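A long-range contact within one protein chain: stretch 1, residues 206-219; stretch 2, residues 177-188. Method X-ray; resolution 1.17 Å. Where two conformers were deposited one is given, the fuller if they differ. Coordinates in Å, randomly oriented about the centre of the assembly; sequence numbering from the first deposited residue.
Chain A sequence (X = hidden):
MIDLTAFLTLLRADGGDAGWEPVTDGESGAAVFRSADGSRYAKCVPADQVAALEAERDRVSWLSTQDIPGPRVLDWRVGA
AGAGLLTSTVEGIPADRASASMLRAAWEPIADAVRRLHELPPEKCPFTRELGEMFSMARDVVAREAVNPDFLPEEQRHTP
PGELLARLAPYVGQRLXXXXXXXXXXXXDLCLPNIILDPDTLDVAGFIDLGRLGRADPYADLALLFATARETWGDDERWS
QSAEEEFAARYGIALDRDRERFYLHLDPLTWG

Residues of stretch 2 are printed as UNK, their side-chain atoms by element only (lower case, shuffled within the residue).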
# COMPACT_ATOMS: atom_id res chain seq x y z
N GLY A 206 -12.31 -5.11 1.57
CA GLY A 206 -11.85 -3.74 1.82
C GLY A 206 -10.38 -3.66 1.57
O GLY A 206 -9.71 -4.65 1.29
N PHE A 207 -9.88 -2.44 1.69
CA PHE A 207 -8.46 -2.14 1.56
C PHE A 207 -7.87 -1.83 2.94
O PHE A 207 -8.59 -1.28 3.78
CB PHE A 207 -8.27 -0.92 0.67
CG PHE A 207 -8.78 -1.10 -0.73
CD1 PHE A 207 -8.09 -1.83 -1.65
CD2 PHE A 207 -10.01 -0.57 -1.11
CE1 PHE A 207 -8.56 -2.01 -2.95
CE2 PHE A 207 -10.49 -0.76 -2.42
CZ PHE A 207 -9.72 -1.45 -3.31
N ILE A 208 -6.60 -2.16 3.14
CA ILE A 208 -5.90 -1.82 4.36
C ILE A 208 -4.57 -1.11 4.03
O ILE A 208 -4.21 -1.00 2.86
CB ILE A 208 -5.67 -3.06 5.25
CG1 ILE A 208 -4.75 -4.08 4.56
CG2 ILE A 208 -6.98 -3.67 5.69
CD1 ILE A 208 -4.14 -5.09 5.51
N ASP A 209 -3.89 -0.65 5.06
CA ASP A 209 -2.55 -0.08 4.93
C ASP A 209 -2.54 1.11 3.95
O ASP A 209 -1.84 1.16 2.94
CB ASP A 209 -1.50 -1.13 4.66
CG ASP A 209 -1.29 -2.02 5.94
OD1 ASP A 209 -1.72 -1.66 7.05
OD2 ASP A 209 -0.73 -3.12 5.81
N LEU A 210 -3.35 2.11 4.36
CA LEU A 210 -3.69 3.29 3.56
C LEU A 210 -2.82 4.48 3.76
O LEU A 210 -3.16 5.59 3.36
CB LEU A 210 -5.17 3.62 3.82
CG LEU A 210 -6.17 2.59 3.37
CD1 LEU A 210 -7.48 2.70 4.07
CD2 LEU A 210 -6.38 2.67 1.89
N GLY A 211 -1.64 4.29 4.37
CA GLY A 211 -0.79 5.40 4.73
C GLY A 211 -0.22 6.23 3.62
O GLY A 211 0.25 7.34 3.86
N ARG A 212 -0.26 5.73 2.36
CA ARG A 212 0.18 6.46 1.17
C ARG A 212 -0.96 6.88 0.29
O ARG A 212 -0.70 7.32 -0.84
CB ARG A 212 1.24 5.66 0.42
CG ARG A 212 2.53 5.58 1.16
CD ARG A 212 3.58 4.79 0.36
NE ARG A 212 4.87 4.90 0.99
CZ ARG A 212 6.01 4.70 0.33
NH1 ARG A 212 6.01 4.32 -0.91
NH2 ARG A 212 7.16 4.87 0.97
N LEU A 213 -2.19 6.78 0.72
CA LEU A 213 -3.35 7.14 -0.12
C LEU A 213 -3.17 8.58 -0.62
O LEU A 213 -2.76 9.48 0.11
CB LEU A 213 -4.59 7.01 0.73
CG LEU A 213 -5.89 7.41 0.07
CD1 LEU A 213 -7.03 6.43 0.25
CD2 LEU A 213 -6.24 8.77 0.20
N GLY A 214 -3.54 8.80 -1.89
CA GLY A 214 -3.55 10.16 -2.40
C GLY A 214 -3.47 10.19 -3.88
O GLY A 214 -3.27 9.16 -4.55
N ARG A 215 -3.56 11.40 -4.45
CA ARG A 215 -3.43 11.58 -5.88
C ARG A 215 -2.12 11.00 -6.39
O ARG A 215 -1.05 11.25 -5.82
CB ARG A 215 -3.38 13.08 -6.22
CG ARG A 215 -4.71 13.78 -6.12
CD ARG A 215 -4.71 15.12 -6.82
NE ARG A 215 -3.91 16.15 -6.20
CZ ARG A 215 -4.37 16.96 -5.25
NH1 ARG A 215 -5.59 16.76 -4.77
NH2 ARG A 215 -3.63 17.93 -4.77
N ALA A 216 -2.20 10.32 -7.55
CA ALA A 216 -1.06 9.86 -8.28
C ALA A 216 -1.55 9.30 -9.62
O ALA A 216 -2.74 9.15 -9.86
CB ALA A 216 -0.26 8.81 -7.51
N ASP A 217 -0.60 8.96 -10.49
CA ASP A 217 -0.92 8.23 -11.69
C ASP A 217 -1.51 6.85 -11.30
O ASP A 217 -0.97 6.21 -10.39
CB ASP A 217 0.40 8.06 -12.48
CG ASP A 217 0.26 7.43 -13.82
OD1 ASP A 217 -0.34 6.35 -13.98
OD2 ASP A 217 0.78 8.00 -14.77
N PRO A 218 -2.57 6.39 -11.99
CA PRO A 218 -3.10 5.05 -11.61
C PRO A 218 -2.08 3.93 -11.64
O PRO A 218 -2.25 2.94 -10.94
CB PRO A 218 -4.20 4.83 -12.62
CG PRO A 218 -3.92 5.76 -13.76
CD PRO A 218 -3.30 6.99 -13.11
N TYR A 219 -1.06 4.03 -12.51
CA TYR A 219 -0.01 2.98 -12.50
C TYR A 219 0.82 2.89 -11.24
O TYR A 219 1.46 1.88 -11.02
CB TYR A 219 0.87 3.11 -13.77
CG TYR A 219 0.20 2.54 -14.97
CD1 TYR A 219 0.10 1.18 -15.11
CD2 TYR A 219 -0.44 3.31 -15.90
CE1 TYR A 219 -0.56 0.61 -16.17
CE2 TYR A 219 -1.11 2.74 -17.01
CZ TYR A 219 -1.22 1.39 -17.09
OH TYR A 219 -1.89 0.79 -18.13
N UNK A 177 4.04 14.52 -16.77
CA UNK A 177 3.03 14.90 -17.73
C UNK A 177 1.94 13.84 -17.81
O UNK A 177 0.74 14.18 -17.91
c UNK A 177 3.68 15.14 -19.07
N UNK A 178 2.34 12.57 -17.77
CA UNK A 178 1.31 11.48 -17.79
C UNK A 178 0.45 11.52 -16.54
O UNK A 178 -0.75 11.30 -16.60
c UNK A 178 3.46 8.77 -19.49
c UNK A 178 2.61 10.01 -19.37
c UNK A 178 2.00 10.14 -17.99
n UNK A 178 3.32 8.09 -20.57
o UNK A 178 4.29 8.50 -18.64
N UNK A 179 1.08 11.75 -15.39
CA UNK A 179 0.36 11.85 -14.12
C UNK A 179 -0.63 13.02 -14.20
O UNK A 179 -1.78 12.84 -13.80
c UNK A 179 0.71 12.43 -11.65
o UNK A 179 2.23 14.01 -10.69
c UNK A 179 1.78 12.86 -10.63
o UNK A 179 2.14 12.06 -9.81
c UNK A 179 1.37 12.13 -12.99
N UNK A 180 -0.23 14.17 -14.71
CA UNK A 180 -1.15 15.30 -14.77
C UNK A 180 -2.36 14.97 -15.65
O UNK A 180 -3.48 15.36 -15.31
c UNK A 180 -0.44 16.53 -15.32
N UNK A 181 -2.13 14.25 -16.75
CA UNK A 181 -3.19 13.90 -17.64
C UNK A 181 -4.12 12.84 -17.10
O UNK A 181 -5.31 12.85 -17.46
c UNK A 181 -2.56 13.43 -18.93
N UNK A 182 -3.64 11.97 -16.26
CA UNK A 182 -4.45 10.85 -15.79
C UNK A 182 -4.00 10.74 -14.30
O UNK A 182 -3.01 10.12 -13.96
o UNK A 182 -3.03 7.52 -18.38
c UNK A 182 -4.13 9.53 -16.50
c UNK A 182 -3.62 8.38 -18.86
n UNK A 182 -3.70 8.51 -20.17
c UNK A 182 -4.37 9.47 -18.04
N UNK A 183 -4.57 11.56 -13.47
CA UNK A 183 -4.45 11.39 -12.03
C UNK A 183 -5.73 10.77 -11.47
O UNK A 183 -6.84 11.09 -11.90
o UNK A 183 -2.94 13.27 -11.69
c UNK A 183 -4.37 12.84 -9.85
c UNK A 183 -4.22 12.79 -11.38
N UNK A 184 -5.52 9.93 -10.47
CA UNK A 184 -6.59 9.32 -9.70
C UNK A 184 -6.23 9.38 -8.23
O UNK A 184 -5.08 9.67 -7.88
c UNK A 184 -5.69 6.98 -9.78
c UNK A 184 -6.86 7.86 -10.12
c UNK A 184 -7.19 7.73 -11.59
N UNK A 185 -7.19 9.08 -7.35
CA UNK A 185 -6.89 8.81 -5.95
C UNK A 185 -6.42 7.37 -5.84
O UNK A 185 -7.18 6.43 -6.01
c UNK A 185 -8.08 9.05 -5.04
c UNK A 185 -7.71 8.73 -3.61
c UNK A 185 -8.62 10.48 -5.19
N UNK A 186 -5.10 7.21 -5.65
CA UNK A 186 -4.49 5.91 -5.48
C UNK A 186 -4.57 5.42 -4.01
O UNK A 186 -4.47 6.21 -3.08
c UNK A 186 -3.02 5.93 -5.89
s UNK A 186 -2.72 5.88 -7.65
N UNK A 187 -4.68 4.11 -3.88
CA UNK A 187 -4.45 3.47 -2.58
C UNK A 187 -3.08 3.81 -2.01
O UNK A 187 -2.94 4.08 -0.82
c UNK A 187 -2.99 0.29 -0.06
n UNK A 187 -2.95 0.95 -1.20
c UNK A 187 -4.24 1.18 -1.58
n UNK A 187 -4.25 0.04 0.28
c UNK A 187 -5.05 0.60 -0.66
c UNK A 187 -4.59 1.95 -2.79
N UNK A 188 -2.09 3.75 -2.89
CA UNK A 188 -0.75 4.19 -2.57
C UNK A 188 0.23 3.09 -2.31
O UNK A 188 1.44 3.36 -2.37
O HOH W 1 2.25 9.41 -9.91
O HOH W 2 -1.20 3.28 1.20
O HOH W 3 4.05 2.63 -2.21

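Position 177, in the helix that enters stretch 2, carries a single carbon and lies out of reach of stretch 1; it is Ala-177. At 178 there are three carbons in a chain, the last bearing one oxygen and one nitrogen, and CB comes 4.1 Å from Asp-217 OD2. This terminal amide defines Gln-178. Position 179 also has three carbons, but the last bears two oxygens, a carboxylate: Glu-179. Its OE2 receives a hydrogen bond from water 1 (2.7 Å), which in turn accepts from Asp-217 N (2.9 Å), so the carboxylate reaches the backbone of stretch 1 through solvent. Positions 180 and 181 each have one carbon and touch nothing here; they are Ala-180 and Ala-181.

Position 182, the first to leave helical geometry, again has three carbons ending in one oxygen and one nitrogen, hence Gln-182. Its backbone O lies 3.3 Å from Pro-218 CD. At 183 one carbon bears an oxygen and a methyl, which identifies Thr-183; CG2 packs 3.8 Å from Arg-215 CB, while OG1 donates a very short 2.4 Å hydrogen bond to Glu-179 O.

Position 184 has one carbon branching to two others, and one branch approaches the proline ring: Val-184, with CG2 3.9 Å from Pro-218 CB. The same three-carbon fork recurs at 185, pointing to the other face of the sheet. This is Val-185, whose CG1 meets Leu-213 CD2 at 4.1 Å. Position 186 has one carbon and a sulfur, so it is Cys-186; SG sits 3.8 Å from Ala-216 CB and 3.3 Å from Asp-217 O.

At 187 a carbon leads to a five-membered ring of three carbons and two nitrogens, the imidazole of His-187. NE2 donates to Ile-208 O at 2.8 Å, and CD2 lies 3.5 Å from Leu-210 CD2. Position 188 has no side-chain atoms and is Gly-188; a CB here would fall 2.3 Å from Arg-212 O, a clash.

The contact is built on an antiparallel ladder. Gly-214 and Cys-186 exchange two hydrogen bonds (Cys-186 N to Gly-214 O, 2.9 Å; Gly-214 N to Cys-186 O, 3.0 Å), as do Ala-216 and Val-184 (Val-184 N to Ala-216 O and Ala-216 N to Val-184 O, both 3.0 Å). Beyond the ladder, the imidazole ties down the loop after Phe-207, and water 2 donates to both His-187 O and Asp-209 O, each at 2.8 Å, linking the two backbones.

Stretch 2, residues 177-188: AQEAAQTVVCHG
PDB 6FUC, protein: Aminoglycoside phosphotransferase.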